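Local coordinates for tyrosinase (Aspergillus oryzae, PDB 6JU5), which probably oxidises L-tyrosine and L-dopa to L-dopaquinone with molecular oxygen at a dinuclear copper centre, and is captured here as the pro-enzyme, at residues D151-A156 with D454-R459; Q284-R289 with Q542-L547. The protein carries 1 engineered substitution. All coordinates share one frame; numbering follows the deposited sequence.

Contact 1: D151-A156 with D454-R459; sequences DFARFA and DLYGQR
Tyr456 and Asp151 run at each other from opposite directions, and the phenol OH donates a hydrogen bond to Asp151 OD2 at 2.6 Å. The donor comes in on the syn side of that oxygen, somewhat out of the carboxylate plane, with the carboxylate and the ring turned 53° apart. Asp151 OD1 does a different job: on its anti side it takes a long, bent bond from the backbone N of Ala153, 3.3 Å away, which makes an Asx turn inside the type I beta turn from Asp151 to Arg154. With CG anti to its own backbone N (chi1 -162°), Asp151 can serve both its turn and the tyrosine. Arg381 of helix 371-389 adds a hydrogen bond to Tyr456 OH, so the phenol oxygen is held from two residues.

The rest of the tyrosine ring slides along the turn edge-on. Its CD1 lies 3.6 Å from Ala153 O and 3.8 Å from Ala153 CB, while Leu455 CB sits over the centre of one face. This turn, in the central tyrosinase domain, follows helix 135-144, and the tyrosine reaches it from helix 445-456, a segment far along the chain.

Further out, Leu455 CD2 packs against the extended chain of Arg154, 3.6 Å from its NE; the arginine's charge goes on to salt bridges with Asp25 and Asp28. A water joins the backbones, accepting from Phe155 N and donating to Leu455 O at 2.8 Å. Phe155 meets Arg459 at about a right angle, the ring's CE2 edge touching CB at 3.9 Å. Bent at chi2 (59°), the arginine carries its guanidinium onward to Ser279 O and Glu462.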
loop_
_atom_site.group_PDB
_atom_site.type_symbol
_atom_site.label_atom_id
_atom_site.label_comp_id
_atom_site.label_asym_id
_atom_site.label_seq_id
_atom_site.Cartn_x
_atom_site.Cartn_y
_atom_site.Cartn_z
ATOM N N ASP B 151 15.902 -13.360 3.780
ATOM C CA ASP B 151 15.690 -14.322 4.872
ATOM C C ASP B 151 14.296 -14.149 5.440
ATOM O O ASP B 151 14.092 -13.443 6.436
ATOM C CB ASP B 151 16.755 -14.195 5.956
ATOM C CG ASP B 151 16.801 -15.438 6.824
ATOM O OD1 ASP B 151 15.752 -16.117 6.934
ATOM O OD2 ASP B 151 17.873 -15.705 7.415
ATOM N N PHE B 152 13.317 -14.797 4.795
ATOM C CA PHE B 152 11.927 -14.601 5.196
ATOM C C PHE B 152 11.644 -15.101 6.610
ATOM O O PHE B 152 10.612 -14.730 7.200
ATOM C CB PHE B 152 11.000 -15.254 4.165
ATOM C CG PHE B 152 11.265 -16.701 3.809
ATOM C CD1 PHE B 152 11.086 -17.716 4.745
ATOM C CD2 PHE B 152 11.677 -17.076 2.537
ATOM C CE1 PHE B 152 11.300 -19.046 4.459
ATOM C CE2 PHE B 152 11.890 -18.409 2.234
ATOM C CZ PHE B 152 11.693 -19.399 3.178
ATOM N N ALA B 153 12.512 -15.923 7.198
ATOM C CA ALA B 153 12.234 -16.491 8.519
ATOM C C ALA B 153 13.000 -15.830 9.656
ATOM O O ALA B 153 12.874 -16.282 10.799
ATOM C CB ALA B 153 12.531 -17.990 8.518
ATOM N N ARG B 154 13.804 -14.810 9.361
ATOM C CA ARG B 154 14.622 -14.149 10.380
ATOM C C ARG B 154 13.974 -12.845 10.807
ATOM O O ARG B 154 13.476 -12.096 9.951
ATOM C CB ARG B 154 16.009 -13.864 9.794
ATOM C CG ARG B 154 16.948 -13.146 10.754
ATOM C CD ARG B 154 18.284 -12.911 10.058
ATOM N NE ARG B 154 19.245 -12.249 10.931
ATOM C CZ ARG B 154 20.291 -11.558 10.496
ATOM N NH1 ARG B 154 20.497 -11.438 9.196
ATOM N NH2 ARG B 154 21.116 -10.988 11.370
ATOM N N PHE B 155 13.944 -12.566 12.114
ATOM C CA PHE B 155 13.400 -11.265 12.506
ATOM C C PHE B 155 14.191 -10.125 11.880
ATOM O O PHE B 155 15.436 -10.152 11.828
ATOM C CB PHE B 155 13.410 -11.095 14.023
ATOM C CG PHE B 155 12.475 -12.016 14.757
ATOM C CD1 PHE B 155 11.135 -12.055 14.438
ATOM C CD2 PHE B 155 12.939 -12.815 15.799
ATOM C CE1 PHE B 155 10.249 -12.850 15.137
ATOM C CE2 PHE B 155 12.062 -13.641 16.479
ATOM C CZ PHE B 155 10.715 -13.655 16.151
ATOM N N ALA B 156 13.476 -9.107 11.416
ATOM C CA ALA B 156 14.137 -7.990 10.742
ATOM C C ALA B 156 14.840 -7.130 11.773
ATOM O O ALA B 156 14.536 -7.184 12.972
ATOM C CB ALA B 156 13.094 -7.198 9.973
ATOM N N ASP B 454 20.160 -19.990 16.612
ATOM C CA ASP B 454 20.238 -18.564 16.922
ATOM C C ASP B 454 19.362 -17.736 15.978
ATOM O O ASP B 454 18.739 -16.754 16.387
ATOM C CB ASP B 454 21.689 -18.095 16.847
ATOM C CG ASP B 454 22.509 -18.387 18.089
ATOM O OD1 ASP B 454 21.917 -18.657 19.154
ATOM O OD2 ASP B 454 23.755 -18.352 17.983
ATOM N N LEU B 455 19.301 -18.156 14.711
ATOM C CA LEU B 455 18.540 -17.424 13.707
ATOM C C LEU B 455 17.042 -17.722 13.748
ATOM O O LEU B 455 16.253 -16.806 13.526
ATOM C CB LEU B 455 19.058 -17.768 12.304
ATOM C CG LEU B 455 20.397 -17.125 11.931
ATOM C CD1 LEU B 455 20.881 -17.719 10.617
ATOM C CD2 LEU B 455 20.242 -15.615 11.823
ATOM N N TYR B 456 16.672 -18.981 13.961
ATOM C CA TYR B 456 15.320 -19.453 13.705
ATOM C C TYR B 456 14.682 -20.081 14.928
ATOM O O TYR B 456 13.467 -20.299 14.875
ATOM C CB TYR B 456 15.271 -20.449 12.519
ATOM C CG TYR B 456 16.002 -19.844 11.329
ATOM C CD1 TYR B 456 15.575 -18.627 10.784
ATOM C CD2 TYR B 456 17.114 -20.473 10.784
ATOM C CE1 TYR B 456 16.234 -18.069 9.705
ATOM C CE2 TYR B 456 17.795 -19.916 9.714
ATOM C CZ TYR B 456 17.338 -18.718 9.191
ATOM O OH TYR B 456 18.033 -18.153 8.141
ATOM N N GLY B 457 15.420 -20.363 15.996
ATOM C CA GLY B 457 14.874 -21.180 17.072
ATOM C C GLY B 457 14.591 -20.448 18.369
ATOM O O GLY B 457 13.928 -20.992 19.260
ATOM N N GLN B 458 15.079 -19.222 18.532
ATOM C CA GLN B 458 15.022 -18.588 19.841
ATOM C C GLN B 458 13.617 -18.321 20.318
ATOM O O GLN B 458 13.216 -18.601 21.454
ATOM C CB GLN B 458 15.860 -17.292 19.760
ATOM C CG GLN B 458 17.352 -17.606 19.620
ATOM C CD GLN B 458 18.240 -16.404 19.855
ATOM O OE1 GLN B 458 18.338 -15.920 20.986
ATOM N NE2 GLN B 458 18.907 -15.902 18.822
ATOM N N ARG B 459 12.772 -17.747 19.461
ATOM C CA ARG B 459 11.437 -17.362 19.926
ATOM C C ARG B 459 10.569 -18.583 20.168
ATOM O O ARG B 459 9.851 -18.665 21.171
ATOM C CB ARG B 459 10.853 -16.406 18.884
ATOM C CG ARG B 459 9.467 -15.899 19.225
ATOM C CD ARG B 459 9.501 -15.168 20.568
ATOM N NE ARG B 459 8.164 -14.628 20.816
ATOM C CZ ARG B 459 7.806 -13.942 21.889
ATOM N NH1 ARG B 459 6.562 -13.509 21.993
ATOM N NH2 ARG B 459 8.694 -13.712 22.844
HETATM O O HOH W 1 15.538 -14.160 13.865
#

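Contact 2: Q284-R289 with Q542-L547; sequences QDMTFR and QLPARL
Pro544 lays its ring across three side chains of helix 282-292: those of Asp285 and Met286, neighbours on one turn, and of Arg289, one turn on. Its CB lies 3.6 Å from Asp285 OD2 and its CG 3.7 Å from Asp285 CG, the two side chains sliding past each other in opposite directions. Met286 crosses the proline at about a right angle, its CG 3.8 Å from Pro544 CD. The methionine then bends at its last torsion (chi3 87°), which takes CE to within 3.4 Å of Gln542 O, while SD brushes Leu543 CD2.

Arg289 approaches obliquely. Its chain is extended from CG to NE, and Pro544 CA lies over one face of the guanidinium, offset toward the rim, with NE 3.7 Å from Pro544 CB. That same NE donates to the syn side of Asp285 OD1 at 2.8 Å, an i to i+4 salt bridge along the helix, with the acceptor tilted modestly from the guanidinium plane. At the edge of the group, a water accepts from NH1 and donates to Gln542 OE1 at 2.6 Å; Gln542 NE2 is taken by Pro322 O.

The helix belongs to the central tyrosinase domain and the strand, 538-544, to the C-terminal domain. Their short segments run at 114° to each other with axes 8.5 Å apart, so this is a helix laid across the end of a sheet strand. Tyr464 OH bonds both Asp285 OD2 and Arg289 NH2, and Asp471 makes the arginine's second salt bridge, at NH2.

Direct contacts are thus van der Waals, carbon often against a polar atom, and the water carries the polar link; the buried arginine probably stays charged, since the carboxylates of Asp285 and Asp471 both pair with it.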
loop_
_atom_site.group_PDB
_atom_site.type_symbol
_atom_site.label_atom_id
_atom_site.label_comp_id
_atom_site.label_asym_id
_atom_site.label_seq_id
_atom_site.Cartn_x
_atom_site.Cartn_y
_atom_site.Cartn_z
ATOM N N GLN B 284 8.433 -18.838 11.086
ATOM C CA GLN B 284 9.743 -19.085 11.714
ATOM C C GLN B 284 9.768 -20.447 12.405
ATOM O O GLN B 284 10.790 -21.138 12.301
ATOM C CB GLN B 284 10.091 -17.970 12.687
ATOM C CG GLN B 284 11.542 -17.998 13.139
ATOM C CD GLN B 284 11.867 -16.880 14.096
ATOM O OE1 GLN B 284 11.593 -16.972 15.298
ATOM N NE2 GLN B 284 12.422 -15.811 13.534
ATOM N N ASP B 285 8.684 -20.816 13.071
ATOM C CA ASP B 285 8.574 -22.162 13.679
ATOM C C ASP B 285 8.686 -23.234 12.605
ATOM O O ASP B 285 9.455 -24.203 12.741
ATOM C CB ASP B 285 7.273 -22.205 14.470
ATOM C CG ASP B 285 6.986 -23.402 15.327
ATOM O OD1 ASP B 285 7.594 -24.482 15.143
ATOM O OD2 ASP B 285 6.125 -23.294 16.238
ATOM N N MET B 286 7.958 -23.115 11.490
ATOM C CA MET B 286 8.077 -24.064 10.383
ATOM C C MET B 286 9.517 -24.200 9.884
ATOM O O MET B 286 9.996 -25.309 9.607
ATOM C CB MET B 286 7.172 -23.610 9.216
ATOM C CG MET B 286 5.683 -23.843 9.499
ATOM S SD MET B 286 4.631 -23.263 8.135
ATOM C CE MET B 286 4.621 -24.726 7.103
ATOM N N THR B 287 10.196 -23.075 9.706
ATOM C CA THR B 287 11.545 -23.097 9.129
ATOM C C THR B 287 12.508 -23.746 10.113
ATOM O O THR B 287 13.386 -24.541 9.725
ATOM C CB THR B 287 11.991 -21.685 8.695
ATOM O OG1 THR B 287 11.090 -21.180 7.685
ATOM C CG2 THR B 287 13.373 -21.702 8.074
ATOM N N PHE B 288 12.327 -23.441 11.404
ATOM C CA PHE B 288 13.192 -24.040 12.428
ATOM C C PHE B 288 12.955 -25.536 12.453
ATOM O O PHE B 288 13.919 -26.317 12.503
ATOM C CB PHE B 288 12.941 -23.348 13.762
ATOM C CG PHE B 288 13.660 -23.910 14.954
ATOM C CD1 PHE B 288 15.017 -24.171 14.893
ATOM C CD2 PHE B 288 12.985 -24.153 16.145
ATOM C CE1 PHE B 288 15.669 -24.686 16.009
ATOM C CE2 PHE B 288 13.628 -24.689 17.240
ATOM C CZ PHE B 288 14.992 -24.957 17.184
ATOM N N ARG B 289 11.711 -25.977 12.380
ATOM C CA ARG B 289 11.417 -27.415 12.311
ATOM C C ARG B 289 12.044 -28.040 11.063
ATOM O O ARG B 289 12.634 -29.127 11.124
ATOM C CB ARG B 289 9.891 -27.620 12.268
ATOM C CG ARG B 289 9.191 -27.396 13.601
ATOM C CD ARG B 289 7.680 -27.438 13.473
ATOM N NE ARG B 289 7.027 -27.202 14.759
ATOM C CZ ARG B 289 6.621 -28.138 15.608
ATOM N NH1 ARG B 289 6.796 -29.425 15.318
ATOM N NH2 ARG B 289 6.035 -27.764 16.751
ATOM N N GLN B 542 2.570 -29.659 6.573
ATOM C CA GLN B 542 2.480 -29.843 8.021
ATOM C C GLN B 542 2.405 -28.469 8.678
ATOM O O GLN B 542 3.039 -27.539 8.187
ATOM C CB GLN B 542 3.684 -30.629 8.532
ATOM C CG GLN B 542 3.589 -31.124 9.975
ATOM C CD GLN B 542 4.956 -31.457 10.542
ATOM O OE1 GLN B 542 5.592 -30.585 11.160
ATOM N NE2 GLN B 542 5.424 -32.682 10.341
ATOM N N LEU B 543 1.639 -28.342 9.756
ATOM C CA LEU B 543 1.642 -27.111 10.549
ATOM C C LEU B 543 2.029 -27.418 11.990
ATOM O O LEU B 543 1.610 -28.425 12.557
ATOM C CB LEU B 543 0.269 -26.433 10.555
ATOM C CG LEU B 543 -0.205 -25.877 9.216
ATOM C CD1 LEU B 543 -1.690 -25.535 9.262
ATOM C CD2 LEU B 543 0.646 -24.678 8.828
ATOM N N PRO B 544 2.755 -26.516 12.632
ATOM C CA PRO B 544 2.895 -26.624 14.089
ATOM C C PRO B 544 1.506 -26.464 14.705
ATOM O O PRO B 544 0.683 -25.724 14.166
ATOM C CB PRO B 544 3.782 -25.433 14.439
ATOM C CG PRO B 544 4.310 -24.882 13.161
ATOM C CD PRO B 544 3.356 -25.298 12.068
ATOM N N ALA B 545 1.246 -27.168 15.791
ATOM C CA ALA B 545 -0.034 -27.035 16.491
ATOM C C ALA B 545 0.112 -26.957 17.998
ATOM O O ALA B 545 -0.888 -26.843 18.710
ATOM C CB ALA B 545 -0.967 -28.172 16.086
ATOM N N ARG B 546 1.351 -27.001 18.484
ATOM C CA ARG B 546 1.563 -27.175 19.917
ATOM C C ARG B 546 0.890 -26.077 20.720
ATOM O O ARG B 546 0.177 -26.358 21.685
ATOM C CB ARG B 546 3.059 -27.172 20.238
ATOM C CG ARG B 546 3.372 -27.616 21.653
ATOM C CD ARG B 546 3.287 -26.490 22.679
ATOM N NE ARG B 546 3.424 -27.127 23.999
ATOM C CZ ARG B 546 2.410 -27.749 24.605
ATOM N NH1 ARG B 546 1.204 -27.798 24.045
ATOM N NH2 ARG B 546 2.623 -28.312 25.783
ATOM N N LEU B 547 1.159 -24.833 20.334
ATOM C CA LEU B 547 0.665 -23.708 21.144
ATOM C C LEU B 547 -0.837 -23.561 21.012
ATOM O O LEU B 547 -1.547 -23.331 22.005
ATOM C CB LEU B 547 1.424 -22.434 20.789
ATOM C CG LEU B 547 2.929 -22.421 21.101
ATOM C CD1 LEU B 547 3.578 -21.168 20.512
ATOM C CD2 LEU B 547 3.171 -22.482 22.603
HETATM O O HOH W 2 7.704 -30.722 12.647
#

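How the contacts relate
The two contacts meet through helix 282-292: Gln284, the residue just before Asp285, points NE2 to Ala153 O of contact 1, a probable hydrogen bond of 2.8 Å. Tyr456 O of contact 1 also packs on Phe288 CB at 3.3 Å. Their centres are 13 Å apart, and their segments alternate along the chain. Contact 1 fastens the turn 151-156 to helix 445-456, whereas contact 2 joins the central domain to the C-terminal domain. Both lie near the copper site: the side chains of Ala153 and Met286 are about 11 Å and about 9 Å from that of the copper ligand His332.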